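Local coordinates for protein Xaa-Pro dipeptidase (Pyrococcus horikoshii, PDB 1WY2) that probably splits dipeptides that carry proline at the C-terminal position, working as a homodimer with two metal ions bound in each subunit, at residues L91-S96 against K112-V117; M124-S129 against E295-S300; E263-A268 against V299-E304; G278-H283 against I319-I324. All coordinates share one frame; numbering follows the deposited sequence.

Interaction 1: residues L91-S96 against K112-V117; sequences LGIESS and KEFKKV
Strands 91-93 and 113-116 are the parallel strands of a beta-alpha-beta unit connected through helix 99-108, in the mixed sheet of the N-terminal domain. Four backbone hydrogen bonds tie them, the donors alternating between the strands. The straightest runs from Leu91 N to Glu113 O (2.8 Å, 170° at the hydrogen), while the last, from Val117 N to Ile93 O, is longer at 3.1 Å. Packing is tight around Gly92, whose CA lies 3.5 Å from CG1 of Val117; a CB on Gly92 would run into that methyl. On the face toward helix 99-108, Leu91 and Phe114 lie side by side and point the same way, with CD2 of Leu91 4.0 Å from CE2 of Phe114. Ile93 crosses the ring obliquely: CG1 takes the crowded position between N and the carbonyl carbon (chi1 60°), which brings CD1 within 3.9 Å of Phe114 CD2. Ile102 of the helix and Tyr99 of the second subunit pack on both residues. An alanine in place of Ile93 would remove both branches and would probably leave Phe114 less firmly held between strand, helix and neighbouring subunit. The outer edge, along strand 113-116, is looser: Glu113 and Lys116 are exposed, and Lys115 leads its amine away to the carbonyl of Asn18. Past the end of strand 91-93 the contact thins to CD of Lys116, 4.1 Å from OG of Ser95.

Interaction 2: residues M124-S129 against E295-S300; sequences MRIIKS and EWPRVS
The backbones come nearest at Ile126 and Trp296, whose CA atoms are 5.9 Å apart, where segment 295-300 turns a corner and enters Pro297 through a cis peptide bond. Beside this point the carboxylate of Glu295 is shared by two cations. Its OE1 offers the anti lone pair to NZ of Lys128 at 2.7 Å, the two side chains meeting tip to tip. OE2 receives NH2 of Arg125 at 2.9 Å from well above the carboxylate plane, the guanidinium plane turned 77° to it, and the bond is bent (141° at the hydrogen). A water links Arg125 NE to Glu295 OE1, and Lys128 NZ also donates to Arg125 O at 2.8 Å. Glu292 is a second acidic partner of Arg125, whose NH1 binds Asn30; the two positive groups would be expected to keep Glu295 ionised. An alanine at Glu295 would delete the carboxylate and would probably leave two buried cations without their common counter-charge. Trp296 sends CZ3 over one face of the guanidinium, the two planes being steeply inclined rather than stacked. Ile126 supplies the apolar part: its CD1 sits 3.8 Å from Trp296 CB and 3.9 Å from Pro297 CD. Arg125, Lys128 and Glu295 thus form a buried salt-bridge network, flanked by this apolar packing, where the N-terminal domain meets the M24 metallopeptidase domain, with the Glu295 side chain about 7 Å from that of the metal ligand His287.

Interaction 3: residues E263-A268 against V299-E304; sequences ELDSIA and VSQYDE
This is a mainly polar contact between helix 261-274 and the loop that follows strand 297-299, inside the M24 metallopeptidase domain. Gln301 carries it. Its chain bends at chi2 (-63°) and turns the amide back to the helix, where NE2 donates two hydrogen bonds: to OD1 of Asp265 at 2.7 Å and, straighter, to OG of Ser266 at 2.7 Å (165° at the hydrogen). Both acceptors lie near the amide plane, so the pair of bonds fixes the rotation of that group. Each has a further partner: OD1 of Asp265 forms a salt bridge with Arg269, and OG of Ser266 is hydrogen-bonded to the carbonyl of Lys262. The other carboxylate oxygen, OD2 of Asp265, accepts from Leu285 N and from a water (3.2 Å) that in turn accepts from Gln301 N at 2.9 Å; it also rests 3.4 Å from CA of Ser300. The loop keeps its shape through a type I turn from Ser300 to Asp303 and an ST turn in which Tyr302 N donates to Ser300 OG. Beside the polar cluster, CD2 of Leu264 touches CG1 of Val299 at 4.2 Å. Both residues pack on Ile313 of strand 312-321, Val299 pairs through its backbone with Gly286 of strand 286-288, and Ile267 faces helix 235-254.

Interaction 4: residues G278-H283 against I319-I324; sequences GEYFNH and IYIPKI
OH of Tyr320 is gripped by two hydrogen-bonding partners, NE2 of His283 at 2.7 Å and NH1 of Arg328 on the next strand. The imidazole comes edge-on, close to the plane of both rings at the point of contact, with the ring planes 51° apart and neither ring over the other's face; CG of His283 sits in the crowded position (chi1 58°) to place it there. At the other end of the same residue, Tyr320 N donates to Tyr280 O at 3.0 Å, so the loop holds the tyrosine by backbone and phenol alike. Between these bonds, OD1 of Asn282 lies 3.5 Å from CD1 of Tyr320, buried with no polar partner. Farther along, Ile321 places CD1 over one face of the Tyr280 ring in a CH-pi contact, 4.1 Å from its centroid, and Pro322 CD meets CE1 of Tyr280 at 3.8 Å. Leu59 of the second subunit packs on His283. With His283 about 5 Å from the metal ligand Glu316, side chain to side chain, this placement of His283 and Tyr320 is consistent with a second shell beside the dinuclear metal site of the M24 fold.

Interaction 1 belongs to the N-terminal domain and is held chiefly by backbone bonds between strands, whereas the other three rely more on side chains. Interaction 2 joins the two domains with buried charges. It shares Val299 and Ser300 with interaction 3, so the continuous run formed by 295-300 and 299-304 meets the domain junction first and helix 261-274 next, where the bonds across the contact come from a neutral amide rather than from charged pairs. Interactions 2 and 3 are buried; 1 and 4 are partly buried, their centres lie about 23 Å from the centre of the chain, and both touch the second subunit. Interactions 2 to 4 approach the metal site, and strand 312-321, which carries Tyr320, also packs against Pro297, Val299 and Leu264.

Interaction 1: residues L91-S96 against K112-V117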
loop_
_atom_site.group_PDB
_atom_site.type_symbol
_atom_site.label_atom_id
_atom_site.label_comp_id
_atom_site.label_asym_id
_atom_site.label_seq_id
_atom_site.Cartn_x
_atom_site.Cartn_y
_atom_site.Cartn_z
ATOM N N LEU A 91 23.113 9.870 12.416
ATOM C CA LEU A 91 22.394 8.695 11.927
ATOM C C LEU A 91 21.960 8.833 10.470
ATOM O O LEU A 91 21.327 9.819 10.097
ATOM C CB LEU A 91 21.150 8.441 12.790
ATOM C CG LEU A 91 20.289 7.220 12.445
ATOM C CD1 LEU A 91 21.028 5.940 12.840
ATOM C CD2 LEU A 91 18.957 7.298 13.175
ATOM N N GLY A 92 22.298 7.840 9.652
ATOM C CA GLY A 92 21.905 7.871 8.253
ATOM C C GLY A 92 20.517 7.267 8.137
ATOM O O GLY A 92 20.264 6.202 8.699
ATOM N N ILE A 93 19.618 7.934 7.416
ATOM C CA ILE A 93 18.249 7.442 7.271
ATOM C C ILE A 93 17.704 7.534 5.849
ATOM O O ILE A 93 18.237 8.259 5.007
ATOM C CB ILE A 93 17.269 8.207 8.201
ATOM C CG1 ILE A 93 17.277 9.701 7.859
ATOM C CG2 ILE A 93 17.658 7.996 9.664
ATOM C CD1 ILE A 93 16.153 10.485 8.536
ATOM N N GLU A 94 16.635 6.782 5.593
ATOM C CA GLU A 94 15.982 6.770 4.284
ATOM C C GLU A 94 15.116 8.016 4.130
ATOM O O GLU A 94 14.597 8.547 5.110
ATOM C CB GLU A 94 15.083 5.544 4.153
ATOM C CG GLU A 94 15.788 4.212 4.313
ATOM C CD GLU A 94 14.861 3.151 4.867
ATOM O OE1 GLU A 94 14.348 3.344 5.994
ATOM O OE2 GLU A 94 14.640 2.128 4.188
ATOM N N SER A 95 14.944 8.467 2.894
ATOM C CA SER A 95 14.131 9.650 2.634
ATOM C C SER A 95 12.661 9.387 2.940
ATOM O O SER A 95 11.852 10.314 2.975
ATOM C CB SER A 95 14.286 10.081 1.177
ATOM O OG SER A 95 15.615 10.497 0.912
ATOM N N SER A 96 12.324 8.122 3.172
ATOM C CA SER A 96 10.952 7.729 3.467
ATOM C C SER A 96 10.619 7.696 4.961
ATOM O O SER A 96 9.457 7.539 5.331
ATOM C CB SER A 96 10.674 6.353 2.865
ATOM O OG SER A 96 11.631 5.405 3.314
ATOM N N LYS A 112 21.701 13.321 17.364
ATOM C CA LYS A 112 22.049 14.713 17.107
ATOM C C LYS A 112 21.854 15.186 15.671
ATOM O O LYS A 112 21.308 16.266 15.432
ATOM C CB LYS A 112 23.505 14.964 17.515
ATOM C CG LYS A 112 23.758 14.917 19.011
ATOM C CD LYS A 112 23.004 16.028 19.728
ATOM C CE LYS A 112 23.304 16.029 21.217
ATOM N NZ LYS A 112 22.552 17.100 21.934
ATOM N N GLU A 113 22.300 14.378 14.715
ATOM C CA GLU A 113 22.212 14.748 13.310
ATOM C C GLU A 113 21.698 13.604 12.445
ATOM O O GLU A 113 21.936 12.436 12.743
ATOM C CB GLU A 113 23.604 15.179 12.828
ATOM C CG GLU A 113 23.672 15.735 11.415
ATOM C CD GLU A 113 25.093 16.106 11.002
ATOM O OE1 GLU A 113 25.718 16.952 11.677
ATOM O OE2 GLU A 113 25.590 15.549 10.001
ATOM N N PHE A 114 20.982 13.950 11.379
ATOM C CA PHE A 114 20.466 12.954 10.446
ATOM C C PHE A 114 20.992 13.279 9.056
ATOM O O PHE A 114 21.123 14.447 8.690
ATOM C CB PHE A 114 18.932 12.959 10.406
ATOM C CG PHE A 114 18.285 12.587 11.705
ATOM C CD1 PHE A 114 18.053 13.550 12.686
ATOM C CD2 PHE A 114 17.905 11.274 11.952
ATOM C CE1 PHE A 114 17.451 13.206 13.895
ATOM C CE2 PHE A 114 17.304 10.918 13.156
ATOM C CZ PHE A 114 17.075 11.887 14.131
ATOM N N LYS A 115 21.308 12.242 8.287
ATOM C CA LYS A 115 21.798 12.418 6.929
ATOM C C LYS A 115 21.118 11.404 6.023
ATOM O O LYS A 115 20.771 10.309 6.461
ATOM C CB LYS A 115 23.318 12.235 6.863
ATOM C CG LYS A 115 24.116 13.447 7.332
ATOM C CD LYS A 115 25.571 13.342 6.901
ATOM C CE LYS A 115 26.329 14.631 7.176
ATOM N NZ LYS A 115 27.717 14.581 6.635
ATOM N N LYS A 116 20.917 11.778 4.765
ATOM C CA LYS A 116 20.267 10.894 3.804
ATOM C C LYS A 116 21.217 9.809 3.310
ATOM O O LYS A 116 22.392 10.079 3.055
ATOM C CB LYS A 116 19.786 11.691 2.586
ATOM C CG LYS A 116 18.766 12.777 2.875
ATOM C CD LYS A 116 18.361 13.479 1.585
ATOM C CE LYS A 116 17.405 14.629 1.849
ATOM N NZ LYS A 116 18.021 15.674 2.713
ATOM N N VAL A 117 20.706 8.589 3.168
ATOM C CA VAL A 117 21.511 7.485 2.651
ATOM C C VAL A 117 20.883 6.989 1.351
ATOM O O VAL A 117 21.278 5.963 0.801
ATOM C CB VAL A 117 21.606 6.308 3.650
ATOM C CG1 VAL A 117 22.279 6.781 4.937
ATOM C CG2 VAL A 117 20.226 5.726 3.923
#

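Interaction 2: residues M124-S129 against E295-S300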
loop_
_atom_site.group_PDB
_atom_site.type_symbol
_atom_site.label_atom_id
_atom_site.label_comp_id
_atom_site.label_asym_id
_atom_site.label_seq_id
_atom_site.Cartn_x
_atom_site.Cartn_y
_atom_site.Cartn_z
ATOM N N MET A 124 22.674 0.831 -5.404
ATOM C CA MET A 124 22.613 -0.626 -5.368
ATOM C C MET A 124 21.388 -1.171 -6.098
ATOM O O MET A 124 21.514 -1.985 -7.013
ATOM C CB MET A 124 22.589 -1.136 -3.925
ATOM C CG MET A 124 23.880 -0.916 -3.152
ATOM S SD MET A 124 23.858 -1.806 -1.578
ATOM C CE MET A 124 22.689 -0.802 -0.650
ATOM N N ARG A 125 20.204 -0.705 -5.711
ATOM C CA ARG A 125 18.965 -1.202 -6.305
ATOM C C ARG A 125 18.714 -0.861 -7.773
ATOM O O ARG A 125 18.021 -1.604 -8.465
ATOM C CB ARG A 125 17.766 -0.750 -5.462
ATOM C CG ARG A 125 17.603 -1.536 -4.154
ATOM C CD ARG A 125 16.457 -0.993 -3.305
ATOM N NE ARG A 125 15.187 -1.013 -4.024
ATOM C CZ ARG A 125 14.109 -0.330 -3.651
ATOM N NH1 ARG A 125 14.138 0.426 -2.561
ATOM N NH2 ARG A 125 13.003 -0.387 -4.384
ATOM N N ILE A 126 19.284 0.241 -8.244
ATOM C CA ILE A 126 19.088 0.679 -9.626
ATOM C C ILE A 126 19.698 -0.256 -10.675
ATOM O O ILE A 126 19.292 -0.241 -11.837
ATOM C CB ILE A 126 19.628 2.117 -9.821
ATOM C CG1 ILE A 126 18.982 2.752 -11.059
ATOM C CG2 ILE A 126 21.146 2.095 -9.933
ATOM C CD1 ILE A 126 19.215 4.252 -11.177
ATOM N N ILE A 127 20.674 -1.061 -10.264
ATOM C CA ILE A 127 21.309 -2.022 -11.163
ATOM C C ILE A 127 20.879 -3.414 -10.711
ATOM O O ILE A 127 21.214 -3.845 -9.608
ATOM C CB ILE A 127 22.849 -1.932 -11.101
ATOM C CG1 ILE A 127 23.304 -0.505 -11.424
ATOM C CG2 ILE A 127 23.467 -2.944 -12.071
ATOM C CD1 ILE A 127 22.842 0.020 -12.773
ATOM N N LYS A 128 20.127 -4.113 -11.557
ATOM C CA LYS A 128 19.647 -5.448 -11.219
ATOM C C LYS A 128 20.662 -6.540 -11.548
ATOM O O LYS A 128 21.363 -6.471 -12.560
ATOM C CB LYS A 128 18.330 -5.750 -11.952
ATOM C CG LYS A 128 17.066 -5.224 -11.267
ATOM C CD LYS A 128 17.048 -3.705 -11.173
ATOM C CE LYS A 128 15.767 -3.210 -10.506
ATOM N NZ LYS A 128 15.812 -1.735 -10.223
ATOM N N SER A 129 20.731 -7.539 -10.678
ATOM C CA SER A 129 21.631 -8.670 -10.872
ATOM C C SER A 129 20.942 -9.640 -11.827
ATOM O O SER A 129 19.741 -9.524 -12.078
ATOM C CB SER A 129 21.889 -9.375 -9.540
ATOM O OG SER A 129 20.705 -9.989 -9.048
ATOM N N GLU A 295 10.320 3.051 -8.992
ATOM C CA GLU A 295 11.618 3.296 -8.371
ATOM C C GLU A 295 12.586 3.965 -9.345
ATOM O O GLU A 295 12.183 4.397 -10.421
ATOM C CB GLU A 295 12.215 2.003 -7.783
ATOM C CG GLU A 295 12.368 0.815 -8.723
ATOM C CD GLU A 295 12.928 -0.411 -7.999
ATOM O OE1 GLU A 295 14.061 -0.837 -8.312
ATOM O OE2 GLU A 295 12.240 -0.942 -7.104
ATOM N N TRP A 296 13.851 4.071 -8.959
ATOM C CA TRP A 296 14.852 4.728 -9.798
ATOM C C TRP A 296 15.146 3.982 -11.098
ATOM O O TRP A 296 15.199 2.758 -11.125
ATOM C CB TRP A 296 16.163 4.883 -9.024
ATOM C CG TRP A 296 16.020 5.432 -7.637
ATOM C CD1 TRP A 296 15.936 6.748 -7.272
ATOM C CD2 TRP A 296 16.001 4.675 -6.420
ATOM N NE1 TRP A 296 15.875 6.853 -5.901
ATOM C CE2 TRP A 296 15.915 5.597 -5.355
ATOM C CE3 TRP A 296 16.053 3.305 -6.129
ATOM C CZ2 TRP A 296 15.881 5.194 -4.015
ATOM C CZ3 TRP A 296 16.017 2.902 -4.794
ATOM C CH2 TRP A 296 15.933 3.847 -3.755
ATOM N N PRO A 297 15.343 4.720 -12.200
ATOM C CA PRO A 297 15.287 6.181 -12.241
ATOM C C PRO A 297 13.949 6.628 -12.805
ATOM O O PRO A 297 13.196 5.824 -13.359
ATOM C CB PRO A 297 16.424 6.532 -13.186
ATOM C CG PRO A 297 16.287 5.454 -14.228
ATOM C CD PRO A 297 16.049 4.197 -13.386
ATOM N N ARG A 298 13.648 7.908 -12.650
ATOM C CA ARG A 298 12.431 8.462 -13.213
ATOM C C ARG A 298 12.819 8.801 -14.648
ATOM O O ARG A 298 13.805 9.496 -14.875
ATOM C CB ARG A 298 12.027 9.736 -12.470
ATOM C CG ARG A 298 11.240 9.494 -11.195
ATOM C CD ARG A 298 11.103 10.769 -10.367
ATOM N NE ARG A 298 10.912 11.977 -11.171
ATOM C CZ ARG A 298 9.965 12.149 -12.091
ATOM N NH1 ARG A 298 9.092 11.184 -12.354
ATOM N NH2 ARG A 298 9.883 13.300 -12.747
ATOM N N VAL A 299 12.074 8.283 -15.618
ATOM C CA VAL A 299 12.376 8.570 -17.014
ATOM C C VAL A 299 11.519 9.766 -17.382
ATOM O O VAL A 299 10.407 9.619 -17.885
ATOM C CB VAL A 299 12.035 7.370 -17.918
ATOM C CG1 VAL A 299 12.475 7.650 -19.349
ATOM C CG2 VAL A 299 12.730 6.122 -17.387
ATOM N N SER A 300 12.048 10.954 -17.113
ATOM C CA SER A 300 11.318 12.187 -17.372
ATOM C C SER A 300 12.241 13.333 -17.749
ATOM O O SER A 300 13.461 13.190 -17.777
ATOM C CB SER A 300 10.550 12.596 -16.122
ATOM O OG SER A 300 11.461 13.033 -15.128
HETATM O O HOH W 1 14.635 -2.715 -6.357
HETATM O O HOH W 2 16.632 0.047 -12.467
#

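Interaction 3: residues E263-A268 against V299-E304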
loop_
_atom_site.group_PDB
_atom_site.type_symbol
_atom_site.label_atom_id
_atom_site.label_comp_id
_atom_site.label_asym_id
_atom_site.label_seq_id
_atom_site.Cartn_x
_atom_site.Cartn_y
_atom_site.Cartn_z
ATOM N N GLU A 263 17.000 12.639 -21.902
ATOM C CA GLU A 263 17.166 12.519 -23.348
ATOM C C GLU A 263 16.237 11.443 -23.901
ATOM O O GLU A 263 15.705 11.581 -25.001
ATOM C CB GLU A 263 18.620 12.179 -23.701
ATOM C CG GLU A 263 19.613 13.271 -23.316
ATOM C CD GLU A 263 21.054 12.905 -23.629
ATOM O OE1 GLU A 263 21.443 11.742 -23.392
ATOM O OE2 GLU A 263 21.803 13.790 -24.095
ATOM N N LEU A 264 16.037 10.372 -23.139
ATOM C CA LEU A 264 15.152 9.296 -23.578
ATOM C C LEU A 264 13.698 9.774 -23.552
ATOM O O LEU A 264 12.925 9.493 -24.473
ATOM C CB LEU A 264 15.325 8.061 -22.686
ATOM C CG LEU A 264 14.489 6.828 -23.040
ATOM C CD1 LEU A 264 14.690 6.464 -24.505
ATOM C CD2 LEU A 264 14.893 5.667 -22.143
ATOM N N ASP A 265 13.322 10.500 -22.503
ATOM C CA ASP A 265 11.963 11.024 -22.407
ATOM C C ASP A 265 11.707 11.936 -23.609
ATOM O O ASP A 265 10.628 11.906 -24.205
ATOM C CB ASP A 265 11.778 11.796 -21.090
ATOM C CG ASP A 265 10.437 12.511 -21.001
ATOM O OD1 ASP A 265 10.289 13.591 -21.617
ATOM O OD2 ASP A 265 9.527 11.996 -20.313
ATOM N N SER A 266 12.714 12.721 -23.979
ATOM C CA SER A 266 12.598 13.645 -25.105
ATOM C C SER A 266 12.351 12.960 -26.446
ATOM O O SER A 266 11.686 13.521 -27.318
ATOM C CB SER A 266 13.850 14.519 -25.204
ATOM O OG SER A 266 13.959 15.378 -24.081
ATOM N N ILE A 267 12.885 11.756 -26.620
ATOM C CA ILE A 267 12.688 11.035 -27.874
ATOM C C ILE A 267 11.200 10.817 -28.126
ATOM O O ILE A 267 10.687 11.099 -29.211
ATOM C CB ILE A 267 13.396 9.658 -27.858
ATOM C CG1 ILE A 267 14.917 9.846 -27.810
ATOM C CG2 ILE A 267 12.994 8.853 -29.087
ATOM C CD1 ILE A 267 15.493 10.564 -29.006
ATOM N N ALA A 268 10.504 10.313 -27.112
ATOM C CA ALA A 268 9.077 10.061 -27.229
ATOM C C ALA A 268 8.267 11.353 -27.199
ATOM O O ALA A 268 7.327 11.526 -27.978
ATOM C CB ALA A 268 8.620 9.140 -26.101
ATOM N N VAL A 299 12.074 8.283 -15.618
ATOM C CA VAL A 299 12.376 8.570 -17.014
ATOM C C VAL A 299 11.519 9.766 -17.382
ATOM O O VAL A 299 10.407 9.619 -17.885
ATOM C CB VAL A 299 12.035 7.370 -17.918
ATOM C CG1 VAL A 299 12.475 7.650 -19.349
ATOM C CG2 VAL A 299 12.730 6.122 -17.387
ATOM N N SER A 300 12.048 10.954 -17.113
ATOM C CA SER A 300 11.318 12.187 -17.372
ATOM C C SER A 300 12.241 13.333 -17.749
ATOM O O SER A 300 13.461 13.190 -17.777
ATOM C CB SER A 300 10.550 12.596 -16.122
ATOM O OG SER A 300 11.461 13.033 -15.128
ATOM N N GLN A 301 11.630 14.483 -18.010
ATOM C CA GLN A 301 12.355 15.693 -18.373
ATOM C C GLN A 301 13.121 16.272 -17.188
ATOM O O GLN A 301 13.953 17.161 -17.358
ATOM C CB GLN A 301 11.374 16.748 -18.889
ATOM C CG GLN A 301 10.872 16.512 -20.300
ATOM C CD GLN A 301 11.987 16.564 -21.328
ATOM O OE1 GLN A 301 12.526 17.632 -21.626
ATOM N NE2 GLN A 301 12.333 15.405 -21.886
ATOM N N TYR A 302 12.849 15.763 -15.991
ATOM C CA TYR A 302 13.493 16.281 -14.787
ATOM C C TYR A 302 14.460 15.319 -14.099
ATOM O O TYR A 302 14.742 15.461 -12.905
ATOM C CB TYR A 302 12.412 16.725 -13.802
ATOM C CG TYR A 302 11.321 17.536 -14.466
ATOM C CD1 TYR A 302 11.594 18.786 -15.019
ATOM C CD2 TYR A 302 10.027 17.031 -14.586
ATOM C CE1 TYR A 302 10.608 19.513 -15.680
ATOM C CE2 TYR A 302 9.031 17.750 -15.244
ATOM C CZ TYR A 302 9.330 18.988 -15.790
ATOM O OH TYR A 302 8.357 19.698 -16.450
ATOM N N ASP A 303 14.970 14.346 -14.847
ATOM C CA ASP A 303 15.911 13.380 -14.291
ATOM C C ASP A 303 17.101 13.237 -15.243
ATOM O O ASP A 303 16.930 12.882 -16.409
ATOM C CB ASP A 303 15.217 12.030 -14.090
ATOM C CG ASP A 303 16.018 11.087 -13.214
ATOM O OD1 ASP A 303 17.160 10.757 -13.587
ATOM O OD2 ASP A 303 15.507 10.677 -12.151
ATOM N N GLU A 304 18.301 13.510 -14.738
ATOM C CA GLU A 304 19.520 13.452 -15.543
ATOM C C GLU A 304 20.305 12.150 -15.408
ATOM O O GLU A 304 21.457 12.069 -15.842
ATOM C CB GLU A 304 20.441 14.621 -15.172
ATOM C CG GLU A 304 19.788 15.993 -15.256
ATOM C CD GLU A 304 19.707 16.527 -16.675
ATOM O OE1 GLU A 304 19.025 17.553 -16.883
ATOM O OE2 GLU A 304 20.332 15.930 -17.578
HETATM O O HOH W 3 8.748 14.323 -18.246
#

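Interaction 4: residues G278-H283 against I319-I324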
loop_
_atom_site.group_PDB
_atom_site.type_symbol
_atom_site.label_atom_id
_atom_site.label_comp_id
_atom_site.label_asym_id
_atom_site.label_seq_id
_atom_site.Cartn_x
_atom_site.Cartn_y
_atom_site.Cartn_z
ATOM N N GLY A 278 1.418 17.373 -27.732
ATOM C CA GLY A 278 2.270 17.518 -26.559
ATOM C C GLY A 278 1.566 17.805 -25.245
ATOM O O GLY A 278 1.941 17.269 -24.202
ATOM N N GLU A 279 0.545 18.651 -25.289
ATOM C CA GLU A 279 -0.205 19.016 -24.093
ATOM C C GLU A 279 -0.983 17.831 -23.517
ATOM O O GLU A 279 -1.359 17.838 -22.338
ATOM C CB GLU A 279 -1.173 20.155 -24.434
ATOM C CG GLU A 279 -2.167 20.510 -23.337
ATOM C CD GLU A 279 -3.245 21.474 -23.817
ATOM O OE1 GLU A 279 -4.143 21.814 -23.015
ATOM O OE2 GLU A 279 -3.197 21.891 -24.996
ATOM N N TYR A 280 -1.205 16.808 -24.339
ATOM C CA TYR A 280 -1.972 15.645 -23.911
ATOM C C TYR A 280 -1.162 14.429 -23.455
ATOM O O TYR A 280 -1.730 13.391 -23.118
ATOM C CB TYR A 280 -2.966 15.279 -25.021
ATOM C CG TYR A 280 -3.927 16.421 -25.310
ATOM C CD1 TYR A 280 -4.860 16.826 -24.356
ATOM C CD2 TYR A 280 -3.859 17.138 -26.506
ATOM C CE1 TYR A 280 -5.699 17.921 -24.580
ATOM C CE2 TYR A 280 -4.696 18.239 -26.740
ATOM C CZ TYR A 280 -5.610 18.621 -25.770
ATOM O OH TYR A 280 -6.428 19.711 -25.978
ATOM N N PHE A 281 0.162 14.566 -23.450
ATOM C CA PHE A 281 1.078 13.524 -22.975
ATOM C C PHE A 281 1.478 14.158 -21.644
ATOM O O PHE A 281 2.538 14.772 -21.526
ATOM C CB PHE A 281 2.277 13.406 -23.933
ATOM C CG PHE A 281 3.358 12.446 -23.477
ATOM C CD1 PHE A 281 3.135 11.532 -22.450
ATOM C CD2 PHE A 281 4.608 12.462 -24.094
ATOM C CE1 PHE A 281 4.146 10.649 -22.044
ATOM C CE2 PHE A 281 5.626 11.588 -23.699
ATOM C CZ PHE A 281 5.391 10.678 -22.670
ATOM N N ASN A 282 0.597 14.020 -20.652
ATOM C CA ASN A 282 0.777 14.652 -19.345
ATOM C C ASN A 282 1.489 13.921 -18.211
ATOM O O ASN A 282 1.196 14.160 -17.039
ATOM C CB ASN A 282 -0.582 15.126 -18.831
ATOM C CG ASN A 282 -1.612 14.016 -18.816
ATOM O OD1 ASN A 282 -1.267 12.837 -18.771
ATOM N ND2 ASN A 282 -2.886 14.389 -18.837
ATOM N N HIS A 283 2.415 13.034 -18.543
ATOM C CA HIS A 283 3.172 12.334 -17.516
ATOM C C HIS A 283 4.533 11.961 -18.075
ATOM O O HIS A 283 4.783 12.134 -19.264
ATOM C CB HIS A 283 2.416 11.092 -17.004
ATOM C CG HIS A 283 2.070 10.090 -18.063
ATOM N ND1 HIS A 283 3.014 9.299 -18.684
ATOM C CD2 HIS A 283 0.872 9.718 -18.575
ATOM C CE1 HIS A 283 2.412 8.481 -19.531
ATOM N NE2 HIS A 283 1.112 8.716 -19.484
ATOM N N ILE A 319 -1.390 9.453 -24.833
ATOM C CA ILE A 319 -2.090 10.667 -25.246
ATOM C C ILE A 319 -3.497 10.544 -24.679
ATOM O O ILE A 319 -4.189 9.554 -24.924
ATOM C CB ILE A 319 -2.170 10.792 -26.779
ATOM C CG1 ILE A 319 -0.772 11.042 -27.350
ATOM C CG2 ILE A 319 -3.131 11.913 -27.163
ATOM C CD1 ILE A 319 -0.741 11.112 -28.865
ATOM N N TYR A 320 -3.914 11.547 -23.915
ATOM C CA TYR A 320 -5.228 11.525 -23.287
ATOM C C TYR A 320 -6.031 12.762 -23.647
ATOM O O TYR A 320 -5.630 13.880 -23.340
ATOM C CB TYR A 320 -5.056 11.422 -21.771
ATOM C CG TYR A 320 -4.003 10.407 -21.401
ATOM C CD1 TYR A 320 -2.662 10.778 -21.281
ATOM C CD2 TYR A 320 -4.329 9.060 -21.253
ATOM C CE1 TYR A 320 -1.672 9.830 -21.030
ATOM C CE2 TYR A 320 -3.344 8.105 -21.002
ATOM C CZ TYR A 320 -2.021 8.500 -20.893
ATOM O OH TYR A 320 -1.043 7.562 -20.651
ATOM N N ILE A 321 -7.159 12.538 -24.317
ATOM C CA ILE A 321 -8.052 13.616 -24.753
ATOM C C ILE A 321 -9.242 13.661 -23.793
ATOM O O ILE A 321 -10.088 12.770 -23.803
ATOM C CB ILE A 321 -8.570 13.352 -26.183
ATOM C CG1 ILE A 321 -7.401 13.000 -27.109
ATOM C CG2 ILE A 321 -9.306 14.582 -26.707
ATOM C CD1 ILE A 321 -6.313 14.065 -27.182
ATOM N N PRO A 322 -9.315 14.705 -22.954
ATOM C CA PRO A 322 -10.302 14.852 -21.890
ATOM C C PRO A 322 -11.724 14.517 -22.362
ATOM O O PRO A 322 -12.231 15.048 -23.342
ATOM C CB PRO A 322 -10.246 16.296 -21.406
ATOM C CG PRO A 322 -8.879 16.857 -21.777
ATOM C CD PRO A 322 -8.371 15.812 -22.882
ATOM N N LYS A 323 -12.352 13.563 -21.645
ATOM C CA LYS A 323 -13.771 13.289 -21.871
ATOM C C LYS A 323 -14.041 12.544 -23.179
ATOM O O LYS A 323 -15.178 12.312 -23.569
ATOM C CB LYS A 323 -14.524 14.620 -21.864
ATOM C CG LYS A 323 -15.035 14.985 -20.469
ATOM C CD LYS A 323 -16.278 15.878 -20.514
ATOM C CE LYS A 323 -17.539 15.155 -20.025
ATOM N NZ LYS A 323 -18.057 15.811 -18.824
ATOM N N ILE A 324 -12.955 12.194 -23.893
ATOM C CA ILE A 324 -13.136 11.505 -25.167
ATOM C C ILE A 324 -12.473 10.125 -25.175
ATOM O O ILE A 324 -13.103 9.104 -25.415
ATOM C CB ILE A 324 -12.537 12.377 -26.272
ATOM C CG1 ILE A 324 -13.341 13.671 -26.419
ATOM C CG2 ILE A 324 -12.597 11.630 -27.615
ATOM C CD1 ILE A 324 -12.671 14.667 -27.366
#